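Local coordinates for protein multicopper oxidase (Pseudomonas thermotolerans, PDB 6VOW) that probably oxidises phenolic, lignin-related substrates as a laccase-type multicopper oxidase, passing their electrons through a mononuclear copper to a copper cluster that reduces dioxygen to water, at residues P209-P214 with A291-V296; L234-A239 with R279-R284. All coordinates share one frame; numbering follows the deposited sequence.

From the N terminus, the chain enters a five-stranded sheet of a cupredoxin-like beta sandwich on strand 210-214. It crosses to the facing sheet, comes back through 234-239, runs over strands 240-246 and 249-255 of the facing sheet, the edge strand 260-262 of the first and 267-273 of the facing sheet again, and returns on 279-284, where contact 2 closes the inner loop. A short turn then leads into 291-296, which pairs with 209-214 in contact 1 and closes the outer loop, so the whole of contact 2 lies within the span that contact 1 closes. Strands 280-285 and 288-296 are sheet neighbours and join the two contacts; Ala291 O and Leu283 N lie 2.6 Å apart, a probable hydrogen bond.

Contact 1. Residues P209-P214 with A291-V296; sequences PTLELP and ATLKSV
Pro209-Pro214 pairs with Ala291-Val296 as a parallel beta ladder at the border of one sheet in a cupredoxin-like beta sandwich, the outermost strand 210-214 lying against 288-296. Thr292 N donates to Pro209 O, Leu211 N to Thr292 O, Lys294 N to Leu211 O, Leu213 N to Lys294 O and Val296 N to Leu213 O. The Lys294 N-H reaches Leu211 O from above the carbonyl plane, 35° out of it.

On the face bearing Glu212, Lys294 and Val296, the glutamate chain can be followed outward. Its CB meets Val296 CG2 at 3.3 Å, and CG touches the same methyl while also nearing Lys294 CE. Beyond CG the chain runs extended (chi2 -179°), OE1 passing over the valine methyls and OE2 facing the lysine ammonium. Lys294 lies alongside, pointing the same way.

The other face is apolar: Leu211 CD1 sits 3.9 Å from both Ala291 CB and Leu293 CD2, and Leu213 CD1 meets Leu293 CD1. These leucines pack inward on Leu167 and Leu169 of strand 165-174 and on Val219 and Leu221 of strand 218-225. At the exposed tip, Glu212 OE2 and Lys294 NZ form a salt bridge at 3.3 Å, its hydrogen bond weak.

Contact 2. Residues L234-A239 with R279-R284; sequences LNLPGA and RELPLR
Asn235 and Arg284 form an antiparallel hydrogen-bonded pair where strand 232-235 ends against strand 280-285, two inner strands of a cupredoxin-like beta sandwich sheet. Arg284 N donates to Asn235 O at 2.9 Å, and Asn235 N returns a more bent bond to Arg284 O (137° at the hydrogen). The same carbonyl also receives a CA-H...O contact from Leu234 CA.

Above this pair the two side chains cross, the Asn235 amide turned 84° from the guanidinium plane and placed at its edge. Pro237 CG covers one guanidinium face, 3.6 Å from Arg284 NE. Arg284 bends at chi3, which turns NE to the proline, and the two side chains cross at about a right angle. The neighbouring Pro237 CD comes to 3.3 Å from Pro282 O, a buried carbonyl oxygen with no hydrogen-bonding partner in the model, and also packs on Pro282 CD.

On the apolar side, Leu236 carries CG anti to its backbone N (chi1 -151°). From there CD2 reaches Leu281 CB at 3.6 Å, while CG meets Leu283 CD1, the two side chains crossing at about a right angle.

Farther out, Leu234 and Leu283 rest on Leu223 of strand 218-225, and Leu236 and Ala239 on Val272 of strand 267-273, so this layer belongs to the interface between the two sheets. Backbone bonds from Leu281 to Leu293 and from Leu283 to Leu290 hold strand 280-285 on its other edge. Past the turn at Gly238, Ala239 CB closes the contact against Leu281 CD2 at 3.8 Å.

Contact 1. Residues P209-P214 with A291-V296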
loop_
_atom_site.group_PDB
_atom_site.type_symbol
_atom_site.label_atom_id
_atom_site.label_comp_id
_atom_site.label_asym_id
_atom_site.label_seq_id
_atom_site.Cartn_x
_atom_site.Cartn_y
_atom_site.Cartn_z
ATOM N N PRO A 209 -13.604 13.987 6.017
ATOM C CA PRO A 209 -13.408 14.700 7.278
ATOM C C PRO A 209 -12.683 16.032 7.073
ATOM O O PRO A 209 -12.099 16.297 6.020
ATOM C CB PRO A 209 -12.582 13.727 8.082
ATOM C CG PRO A 209 -11.691 13.123 7.067
ATOM C CD PRO A 209 -12.579 12.961 5.837
ATOM N N THR A 210 -12.795 16.894 8.074
ATOM C CA THR A 210 -12.070 18.139 8.143
ATOM C C THR A 210 -10.937 17.826 9.101
ATOM O O THR A 210 -11.172 17.441 10.242
ATOM C CB THR A 210 -12.974 19.294 8.614
ATOM O OG1 THR A 210 -13.396 19.077 9.967
ATOM C CG2 THR A 210 -14.207 19.365 7.748
ATOM N N LEU A 211 -9.713 17.912 8.617
ATOM C CA LEU A 211 -8.535 17.707 9.463
ATOM C C LEU A 211 -7.838 18.998 9.783
ATOM O O LEU A 211 -7.448 19.749 8.878
ATOM C CB LEU A 211 -7.568 16.810 8.745
ATOM C CG LEU A 211 -8.380 15.577 8.307
ATOM C CD1 LEU A 211 -7.641 14.985 7.130
ATOM C CD2 LEU A 211 -8.617 14.571 9.455
ATOM N N GLU A 212 -7.658 19.261 11.059
ATOM C CA GLU A 212 -7.021 20.484 11.493
ATOM C C GLU A 212 -5.496 20.340 11.414
ATOM O O GLU A 212 -4.924 19.296 11.774
ATOM C CB GLU A 212 -7.540 20.916 12.892
ATOM C CG GLU A 212 -8.967 21.524 12.832
ATOM C CD GLU A 212 -9.544 22.007 14.181
ATOM O OE1 GLU A 212 -8.761 22.225 15.135
ATOM O OE2 GLU A 212 -10.791 22.198 14.292
ATOM N N LEU A 213 -4.853 21.382 10.888
ATOM C CA LEU A 213 -3.412 21.491 10.760
ATOM C C LEU A 213 -2.968 22.924 11.186
ATOM O O LEU A 213 -3.703 23.886 10.916
ATOM C CB LEU A 213 -3.011 21.257 9.297
ATOM C CG LEU A 213 -3.251 19.922 8.657
ATOM C CD1 LEU A 213 -2.928 20.020 7.209
ATOM C CD2 LEU A 213 -2.356 18.865 9.306
ATOM N N PRO A 214 -1.757 23.074 11.803
ATOM C CA PRO A 214 -1.269 24.397 12.246
ATOM C C PRO A 214 -0.763 25.327 11.135
ATOM O O PRO A 214 0.072 24.907 10.303
ATOM C CB PRO A 214 -0.124 24.054 13.194
ATOM C CG PRO A 214 0.330 22.709 12.820
ATOM C CD PRO A 214 -0.841 21.990 12.206
ATOM N N ALA A 291 -11.122 14.959 1.769
ATOM C CA ALA A 291 -10.900 15.569 3.050
ATOM C C ALA A 291 -10.665 17.025 2.796
ATOM O O ALA A 291 -10.232 17.431 1.739
ATOM C CB ALA A 291 -9.660 14.985 3.749
ATOM N N THR A 292 -10.908 17.764 3.846
ATOM C CA THR A 292 -10.652 19.133 3.983
ATOM C C THR A 292 -9.585 19.373 5.096
ATOM O O THR A 292 -9.754 18.929 6.212
ATOM C CB THR A 292 -11.991 19.804 4.348
ATOM O OG1 THR A 292 -12.925 19.561 3.299
ATOM C CG2 THR A 292 -11.823 21.189 4.412
ATOM N N LEU A 293 -8.580 20.168 4.766
ATOM C CA LEU A 293 -7.489 20.538 5.647
ATOM C C LEU A 293 -7.726 21.957 6.024
ATOM O O LEU A 293 -7.607 22.835 5.176
ATOM C CB LEU A 293 -6.162 20.462 4.905
ATOM C CG LEU A 293 -5.845 19.118 4.296
ATOM C CD1 LEU A 293 -4.466 19.277 3.719
ATOM C CD2 LEU A 293 -5.885 17.985 5.285
ATOM N N LYS A 294 -8.128 22.157 7.276
ATOM C CA LYS A 294 -8.406 23.464 7.828
ATOM C C LYS A 294 -7.166 23.890 8.507
ATOM O O LYS A 294 -6.714 23.227 9.431
ATOM C CB LYS A 294 -9.562 23.424 8.855
ATOM C CG LYS A 294 -9.960 24.789 9.414
ATOM C CD LYS A 294 -11.381 24.806 10.028
ATOM C CE LYS A 294 -11.402 24.500 11.543
ATOM N NZ LYS A 294 -12.604 23.724 11.990
ATOM N N SER A 295 -6.618 25.004 8.038
ATOM C CA SER A 295 -5.493 25.641 8.667
ATOM C C SER A 295 -5.942 26.248 9.970
ATOM O O SER A 295 -6.759 27.155 9.968
ATOM C CB SER A 295 -5.017 26.780 7.785
ATOM O OG SER A 295 -3.906 27.398 8.390
ATOM N N VAL A 296 -5.386 25.775 11.074
ATOM C CA VAL A 296 -5.720 26.284 12.414
ATOM C C VAL A 296 -4.592 27.222 12.905
ATOM O O VAL A 296 -3.446 27.090 12.469
ATOM C CB VAL A 296 -5.948 25.092 13.351
ATOM C CG1 VAL A 296 -6.569 25.498 14.690
ATOM C CG2 VAL A 296 -6.875 24.112 12.651
#

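Contact 2. Residues L234-A239 with R279-R284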
loop_
_atom_site.group_PDB
_atom_site.type_symbol
_atom_site.label_atom_id
_atom_site.label_comp_id
_atom_site.label_asym_id
_atom_site.label_seq_id
_atom_site.Cartn_x
_atom_site.Cartn_y
_atom_site.Cartn_z
ATOM N N LEU A 234 -5.231 12.116 -6.768
ATOM C CA LEU A 234 -5.101 13.096 -5.665
ATOM C C LEU A 234 -4.628 14.407 -6.168
ATOM O O LEU A 234 -3.694 14.504 -6.959
ATOM C CB LEU A 234 -4.071 12.612 -4.616
ATOM C CG LEU A 234 -4.333 11.382 -3.757
ATOM C CD1 LEU A 234 -3.149 11.184 -2.813
ATOM C CD2 LEU A 234 -5.603 11.517 -2.954
ATOM N N ASN A 235 -5.234 15.442 -5.666
ATOM C CA ASN A 235 -4.900 16.783 -6.092
ATOM C C ASN A 235 -5.282 17.606 -4.914
ATOM O O ASN A 235 -6.139 17.159 -4.135
ATOM C CB ASN A 235 -5.604 17.147 -7.420
ATOM C CG ASN A 235 -7.097 17.126 -7.309
ATOM O OD1 ASN A 235 -7.757 16.113 -7.576
ATOM N ND2 ASN A 235 -7.649 18.244 -6.935
ATOM N N LEU A 236 -4.578 18.727 -4.708
ATOM C CA LEU A 236 -4.845 19.607 -3.513
ATOM C C LEU A 236 -4.813 21.080 -3.968
ATOM O O LEU A 236 -3.814 21.771 -3.789
ATOM C CB LEU A 236 -3.807 19.325 -2.421
ATOM C CG LEU A 236 -4.112 19.515 -0.927
ATOM C CD1 LEU A 236 -2.761 19.435 -0.190
ATOM C CD2 LEU A 236 -4.838 20.786 -0.600
ATOM N N PRO A 237 -5.909 21.563 -4.588
ATOM C CA PRO A 237 -5.745 22.831 -5.290
ATOM C C PRO A 237 -5.460 23.917 -4.354
ATOM O O PRO A 237 -6.034 23.935 -3.298
ATOM C CB PRO A 237 -7.114 23.073 -5.952
ATOM C CG PRO A 237 -7.912 21.845 -5.716
ATOM C CD PRO A 237 -7.302 21.093 -4.590
ATOM N N GLY A 238 -4.556 24.815 -4.703
ATOM C CA GLY A 238 -4.286 25.968 -3.791
ATOM C C GLY A 238 -3.034 25.848 -2.933
ATOM O O GLY A 238 -2.281 26.774 -2.818
ATOM N N ALA A 239 -2.816 24.709 -2.305
ATOM C CA ALA A 239 -1.750 24.590 -1.308
ATOM C C ALA A 239 -0.467 24.329 -2.040
ATOM O O ALA A 239 -0.504 23.826 -3.168
ATOM C CB ALA A 239 -2.037 23.450 -0.358
ATOM N N ARG A 279 -7.957 29.277 6.717
ATOM C CA ARG A 279 -8.049 28.711 5.338
ATOM C C ARG A 279 -8.344 27.231 5.418
ATOM O O ARG A 279 -8.067 26.552 6.419
ATOM C CB ARG A 279 -6.757 28.898 4.518
ATOM C CG ARG A 279 -6.363 30.338 4.237
ATOM C CD ARG A 279 -7.261 31.060 3.267
ATOM N NE ARG A 279 -6.644 32.339 2.851
ATOM C CZ ARG A 279 -5.927 32.568 1.731
ATOM N NH1 ARG A 279 -5.671 31.632 0.796
ATOM N NH2 ARG A 279 -5.448 33.789 1.529
ATOM N N GLU A 280 -8.931 26.738 4.341
ATOM C CA GLU A 280 -9.476 25.396 4.307
ATOM C C GLU A 280 -9.156 24.992 2.905
ATOM O O GLU A 280 -9.429 25.737 1.949
ATOM C CB GLU A 280 -10.957 25.477 4.580
ATOM C CG GLU A 280 -11.706 24.207 4.422
ATOM C CD GLU A 280 -13.170 24.380 3.970
ATOM O OE1 GLU A 280 -13.586 23.823 2.881
ATOM O OE2 GLU A 280 -13.918 25.063 4.722
ATOM N N LEU A 281 -8.457 23.879 2.788
ATOM C CA LEU A 281 -8.041 23.394 1.500
ATOM C C LEU A 281 -8.668 22.047 1.301
ATOM O O LEU A 281 -8.805 21.265 2.272
ATOM C CB LEU A 281 -6.540 23.197 1.468
ATOM C CG LEU A 281 -5.563 24.368 1.558
ATOM C CD1 LEU A 281 -6.206 25.688 1.909
ATOM C CD2 LEU A 281 -4.454 23.993 2.547
ATOM N N PRO A 282 -9.020 21.730 0.052
ATOM C CA PRO A 282 -9.662 20.432 -0.124
ATOM C C PRO A 282 -8.692 19.448 -0.721
ATOM O O PRO A 282 -8.030 19.738 -1.709
ATOM C CB PRO A 282 -10.817 20.772 -1.067
ATOM C CG PRO A 282 -10.414 22.075 -1.740
ATOM C CD PRO A 282 -9.123 22.526 -1.185
ATOM N N LEU A 283 -8.536 18.305 -0.072
ATOM C CA LEU A 283 -7.799 17.226 -0.669
ATOM C C LEU A 283 -8.818 16.468 -1.511
ATOM O O LEU A 283 -9.888 16.156 -1.024
ATOM C CB LEU A 283 -7.149 16.339 0.414
ATOM C CG LEU A 283 -6.395 15.139 -0.139
ATOM C CD1 LEU A 283 -5.127 15.568 -0.821
ATOM C CD2 LEU A 283 -6.124 14.205 0.965
ATOM N N ARG A 284 -8.497 16.181 -2.762
ATOM C CA ARG A 284 -9.481 15.658 -3.669
ATOM C C ARG A 284 -9.058 14.460 -4.418
ATOM O O ARG A 284 -7.871 14.304 -4.818
ATOM C CB ARG A 284 -9.809 16.739 -4.739
ATOM C CG ARG A 284 -10.352 17.971 -4.065
ATOM C CD ARG A 284 -11.033 18.996 -4.955
ATOM N NE ARG A 284 -10.289 19.240 -6.155
ATOM C CZ ARG A 284 -10.774 19.823 -7.244
ATOM N NH1 ARG A 284 -11.989 20.322 -7.289
ATOM N NH2 ARG A 284 -9.978 19.986 -8.281
#